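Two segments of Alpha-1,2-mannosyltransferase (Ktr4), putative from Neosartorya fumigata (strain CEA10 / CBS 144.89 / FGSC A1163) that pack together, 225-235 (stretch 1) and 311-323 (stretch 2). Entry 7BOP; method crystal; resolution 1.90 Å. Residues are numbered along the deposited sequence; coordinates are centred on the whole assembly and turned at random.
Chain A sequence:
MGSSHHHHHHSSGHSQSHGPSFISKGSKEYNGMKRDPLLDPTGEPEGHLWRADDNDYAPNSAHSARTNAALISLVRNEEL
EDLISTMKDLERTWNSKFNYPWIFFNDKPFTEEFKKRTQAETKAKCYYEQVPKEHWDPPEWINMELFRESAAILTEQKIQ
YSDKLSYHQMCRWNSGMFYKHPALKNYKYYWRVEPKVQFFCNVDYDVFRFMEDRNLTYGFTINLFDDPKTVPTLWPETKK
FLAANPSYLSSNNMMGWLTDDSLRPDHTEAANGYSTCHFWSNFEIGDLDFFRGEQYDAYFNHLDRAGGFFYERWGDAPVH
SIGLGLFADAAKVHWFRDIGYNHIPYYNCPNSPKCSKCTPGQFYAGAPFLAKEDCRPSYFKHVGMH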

# COMPACT_ATOMS: atom_id res chain seq x y z
N PHE A 225 -11.41 2.82 -5.54
CA PHE A 225 -11.33 3.73 -6.67
C PHE A 225 -10.45 4.95 -6.31
O PHE A 225 -10.33 5.32 -5.14
CB PHE A 225 -12.74 4.20 -7.09
CG PHE A 225 -13.55 3.12 -7.74
CD1 PHE A 225 -13.48 2.90 -9.10
CD2 PHE A 225 -14.36 2.29 -6.98
CE1 PHE A 225 -14.21 1.89 -9.71
CE2 PHE A 225 -15.09 1.27 -7.57
CZ PHE A 225 -15.02 1.07 -8.94
N ASP A 226 -9.82 5.53 -7.32
CA ASP A 226 -9.06 6.77 -7.15
C ASP A 226 -9.79 7.92 -7.82
O ASP A 226 -10.79 7.73 -8.52
CB ASP A 226 -7.65 6.63 -7.74
CG ASP A 226 -6.59 7.41 -6.94
OD1 ASP A 226 -6.95 8.38 -6.23
OD2 ASP A 226 -5.41 7.04 -7.03
N ASP A 227 -9.27 9.12 -7.60
CA ASP A 227 -9.70 10.31 -8.31
C ASP A 227 -9.06 10.33 -9.71
O ASP A 227 -7.84 10.49 -9.82
CB ASP A 227 -9.28 11.54 -7.51
CG ASP A 227 -9.70 12.85 -8.15
OD1 ASP A 227 -10.34 12.84 -9.22
OD2 ASP A 227 -9.35 13.90 -7.59
N PRO A 228 -9.86 10.18 -10.79
CA PRO A 228 -9.30 10.21 -12.15
C PRO A 228 -8.49 11.46 -12.49
O PRO A 228 -7.56 11.38 -13.30
CB PRO A 228 -10.54 10.17 -13.07
CG PRO A 228 -11.68 9.75 -12.21
CD PRO A 228 -11.34 10.11 -10.80
N LYS A 229 -8.81 12.60 -11.87
CA LYS A 229 -8.07 13.85 -12.10
C LYS A 229 -6.60 13.79 -11.68
O LYS A 229 -5.81 14.59 -12.15
CB LYS A 229 -8.72 15.02 -11.36
CG LYS A 229 -10.11 15.37 -11.88
CD LYS A 229 -10.67 16.62 -11.22
CE LYS A 229 -10.77 16.52 -9.71
NZ LYS A 229 -11.56 15.35 -9.24
N THR A 230 -6.25 12.87 -10.77
CA THR A 230 -4.85 12.71 -10.35
C THR A 230 -4.02 11.87 -11.31
O THR A 230 -2.79 11.89 -11.22
CB THR A 230 -4.73 12.10 -8.94
OG1 THR A 230 -5.26 10.77 -8.93
CG2 THR A 230 -5.50 12.94 -7.92
N VAL A 231 -4.68 11.13 -12.22
CA VAL A 231 -4.01 10.13 -13.07
C VAL A 231 -4.42 10.11 -14.56
O VAL A 231 -4.37 9.06 -15.18
CB VAL A 231 -4.19 8.70 -12.48
CG1 VAL A 231 -3.46 8.56 -11.15
CG2 VAL A 231 -5.66 8.33 -12.31
N PRO A 232 -4.78 11.28 -15.16
CA PRO A 232 -5.35 11.16 -16.51
C PRO A 232 -4.46 10.53 -17.60
O PRO A 232 -4.99 9.83 -18.44
CB PRO A 232 -5.75 12.61 -16.85
CG PRO A 232 -4.90 13.45 -15.98
CD PRO A 232 -4.78 12.67 -14.70
N THR A 233 -3.15 10.75 -17.59
CA THR A 233 -2.27 10.12 -18.58
C THR A 233 -1.50 8.89 -18.08
O THR A 233 -0.65 8.35 -18.80
CB THR A 233 -1.26 11.11 -19.22
OG1 THR A 233 -0.37 11.63 -18.23
CG2 THR A 233 -2.00 12.26 -19.90
N LEU A 234 -1.80 8.41 -16.87
CA LEU A 234 -1.09 7.26 -16.31
C LEU A 234 -1.28 6.02 -17.17
O LEU A 234 -0.30 5.37 -17.54
CB LEU A 234 -1.53 6.99 -14.86
CG LEU A 234 -0.87 5.81 -14.14
CD1 LEU A 234 0.66 5.90 -14.22
CD2 LEU A 234 -1.34 5.80 -12.69
N TRP A 235 -2.52 5.71 -17.52
CA TRP A 235 -2.79 4.53 -18.35
C TRP A 235 -2.28 4.68 -19.78
O TRP A 235 -1.67 3.74 -20.32
CB TRP A 235 -4.27 4.14 -18.31
CG TRP A 235 -4.55 2.80 -18.93
CD1 TRP A 235 -5.25 2.55 -20.07
CD2 TRP A 235 -4.10 1.53 -18.45
NE1 TRP A 235 -5.27 1.21 -20.33
CE2 TRP A 235 -4.57 0.55 -19.36
CE3 TRP A 235 -3.36 1.11 -17.34
CZ2 TRP A 235 -4.33 -0.81 -19.18
CZ3 TRP A 235 -3.11 -0.23 -17.17
CH2 TRP A 235 -3.60 -1.18 -18.09
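Stretch 2, residues 311-323: YERWGDAPVHSIG

Glu312 to Gly315 form a loop or turn, and a helix begins at Asp316 and runs on past Gly323. Stretch 1 begins as loop, makes a short 3-10 segment at 228-230, and starts a helix of its own at Leu234. The two segments are far apart in the chain; touching residues are at least 78 positions apart in sequence. They bury 652 Å² between them, both sides summed. The backbones are closest at Thr230 and Arg313, whose CA atoms are 4.7 Å apart. Val231 and Trp314 follow at 5.4 Å between CA atoms. The stretches run roughly across each other. Asp226 has Pro318 as its nearest partner, 7.9 Å between CA atoms, and the CA atoms of Trp235 and Ile322 are 8.7 Å apart; side chains make the contact there.

Tyr311 does not reach stretch 1. Glu312 does, with its CA-to-CB bond pointing toward it. Its carboxylate meets Thr233 twice: the backbone N of Thr233 donates to Glu312 OE1 at 3.0 Å, nearly straight, and Thr233 OG1 donates to Glu312 OE2 at 2.6 Å. Both oxygens are thus used on one residue. Thr233 sits right before the helix, but its hydroxyl makes no capping bond. Glu312 OE1 also accepts from Trp314 NE1 within its own stretch, at 2.8 Å, which ties the indole to the carboxylate.

Arg313 makes the one backbone-to-backbone hydrogen bond of the contact, its N to Thr230 O at 3.1 Å. Its side chain passes Thr230, whose CG2 lies over one face of the guanidinium, 3.7 Å from Arg313 NE. Asp226 is of opposite charge, but Asp226 OD1 and Arg313 NH2 are 4.2 Å apart, too far for a salt bridge. Water 1 bridges instead. It donates to Asp226 OD2 at 2.8 Å and to Thr230 OG1 at 2.9 Å, and accepts from Arg313 NH2 and from Gly315 N, each at 3.0 Å.

Trp314 brings its ring close to stretch 1. Leu234 CB lies over one face, 4.0 Å from the centroid of the five-membered ring, in a CH-pi contact. At the ring edge, Val231 CA is 3.7 Å from Trp314 CD1 and Thr233 OG1 is 3.6 Å from Trp314 CZ2.

Gly315 is the N-cap residue and has no side chain to offer; its N serves the water. Asp316 is out of reach. Ala317 points toward stretch 1 but makes no contact. Pro318 points the same way and does touch: its CG is 3.5 Å from Asp226 OD2 and 4.2 Å from Val231 CG1, and its CB is 4.0 Å from Leu234 CD2.

One residue on, Val319 CG2 is 4.2 Å from Leu234 CD1. His320 and Ser321 are out of reach. Ile322, one helical turn after Pro318, again points toward stretch 1. Its CD1 is 3.7 Å from Leu234 CD2, and its CG2 meets the edge of the Trp235 ring, 4.0 Å from Trp235 CZ3. Leu234 therefore packs against Trp314, Pro318, Val319 and Ile322. Gly323 makes no contact.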

# COMPACT_ATOMS: atom_id res chain seq x y z
N TYR A 311 3.71 16.63 -12.89
CA TYR A 311 2.73 17.36 -13.71
C TYR A 311 1.30 16.88 -13.50
O TYR A 311 0.34 17.60 -13.79
CB TYR A 311 3.10 17.31 -15.20
CG TYR A 311 4.53 17.74 -15.51
CD1 TYR A 311 5.11 18.84 -14.87
CD2 TYR A 311 5.29 17.05 -16.45
CE1 TYR A 311 6.42 19.24 -15.15
CE2 TYR A 311 6.60 17.43 -16.74
CZ TYR A 311 7.16 18.52 -16.09
OH TYR A 311 8.44 18.90 -16.38
N GLU A 312 1.16 15.65 -13.00
CA GLU A 312 -0.11 15.16 -12.50
C GLU A 312 0.17 14.80 -11.05
O GLU A 312 1.17 15.27 -10.51
CB GLU A 312 -0.62 14.01 -13.37
CG GLU A 312 -1.02 14.50 -14.75
CD GLU A 312 -1.36 13.41 -15.74
OE1 GLU A 312 -1.76 12.28 -15.36
OE2 GLU A 312 -1.27 13.70 -16.95
N ARG A 313 -0.67 14.00 -10.40
CA ARG A 313 -0.41 13.60 -9.02
C ARG A 313 -0.54 12.09 -8.91
O ARG A 313 -1.33 11.56 -8.12
CB ARG A 313 -1.35 14.33 -8.06
CG ARG A 313 -0.87 14.33 -6.60
CD ARG A 313 -1.99 14.00 -5.63
NE ARG A 313 -2.44 12.62 -5.80
CZ ARG A 313 -3.32 11.99 -5.03
NH1 ARG A 313 -3.88 12.60 -3.99
NH2 ARG A 313 -3.64 10.73 -5.30
N TRP A 314 0.25 11.39 -9.73
CA TRP A 314 0.21 9.93 -9.77
C TRP A 314 0.54 9.39 -8.40
O TRP A 314 1.65 9.59 -7.91
CB TRP A 314 1.21 9.39 -10.80
CG TRP A 314 0.90 9.72 -12.24
CD1 TRP A 314 -0.29 10.20 -12.73
CD2 TRP A 314 1.76 9.55 -13.36
NE1 TRP A 314 -0.20 10.37 -14.09
CE2 TRP A 314 1.04 9.97 -14.51
CE3 TRP A 314 3.08 9.12 -13.52
CZ2 TRP A 314 1.60 9.95 -15.79
CZ3 TRP A 314 3.64 9.10 -14.80
CH2 TRP A 314 2.89 9.52 -15.91
N GLY A 315 -0.42 8.71 -7.78
CA GLY A 315 -0.22 8.09 -6.48
C GLY A 315 0.66 6.85 -6.60
O GLY A 315 0.67 6.18 -7.63
N ASP A 316 1.40 6.54 -5.54
CA ASP A 316 2.10 5.25 -5.48
C ASP A 316 1.14 4.05 -5.45
O ASP A 316 1.49 2.96 -5.89
CB ASP A 316 3.07 5.18 -4.29
CG ASP A 316 2.40 5.44 -2.97
OD1 ASP A 316 2.21 6.62 -2.65
OD2 ASP A 316 2.06 4.47 -2.29
N ALA A 317 -0.07 4.25 -4.95
CA ALA A 317 -1.04 3.15 -4.93
C ALA A 317 -1.44 2.69 -6.36
O ALA A 317 -1.27 1.51 -6.69
CB ALA A 317 -2.25 3.50 -4.08
N PRO A 318 -1.94 3.62 -7.21
CA PRO A 318 -2.22 3.18 -8.59
C PRO A 318 -0.98 2.68 -9.34
O PRO A 318 -1.07 1.71 -10.06
CB PRO A 318 -2.82 4.44 -9.25
CG PRO A 318 -2.52 5.57 -8.34
CD PRO A 318 -2.42 4.99 -6.97
N VAL A 319 0.17 3.32 -9.12
CA VAL A 319 1.42 2.89 -9.77
C VAL A 319 1.85 1.47 -9.33
O VAL A 319 2.17 0.63 -10.18
CB VAL A 319 2.54 3.94 -9.59
CG1 VAL A 319 3.89 3.40 -10.08
CG2 VAL A 319 2.19 5.23 -10.33
N HIS A 320 1.86 1.21 -8.03
CA HIS A 320 2.07 -0.16 -7.53
C HIS A 320 1.05 -1.14 -8.08
O HIS A 320 1.41 -2.25 -8.52
CB HIS A 320 2.01 -0.20 -6.00
CG HIS A 320 3.22 0.39 -5.34
ND1 HIS A 320 3.41 0.36 -3.98
CD2 HIS A 320 4.31 1.00 -5.86
CE1 HIS A 320 4.56 0.94 -3.68
NE2 HIS A 320 5.12 1.35 -4.81
N SER A 321 -0.23 -0.74 -8.06
CA SER A 321 -1.31 -1.62 -8.48
C SER A 321 -1.22 -1.99 -9.94
O SER A 321 -1.42 -3.16 -10.30
CB SER A 321 -2.67 -0.97 -8.19
OG SER A 321 -2.79 -0.67 -6.81
N ILE A 322 -0.93 -1.01 -10.79
CA ILE A 322 -0.74 -1.27 -12.22
C ILE A 322 0.51 -2.15 -12.43
O ILE A 322 0.47 -3.11 -13.20
CB ILE A 322 -0.63 0.04 -13.02
CG1 ILE A 322 -2.01 0.73 -13.09
CG2 ILE A 322 -0.14 -0.23 -14.43
CD1 ILE A 322 -1.94 2.19 -13.48
N GLY A 323 1.60 -1.82 -11.76
CA GLY A 323 2.83 -2.62 -11.87
C GLY A 323 2.62 -4.08 -11.49
O GLY A 323 3.06 -4.98 -12.22
O HOH W 1 -3.41 8.93 -7.66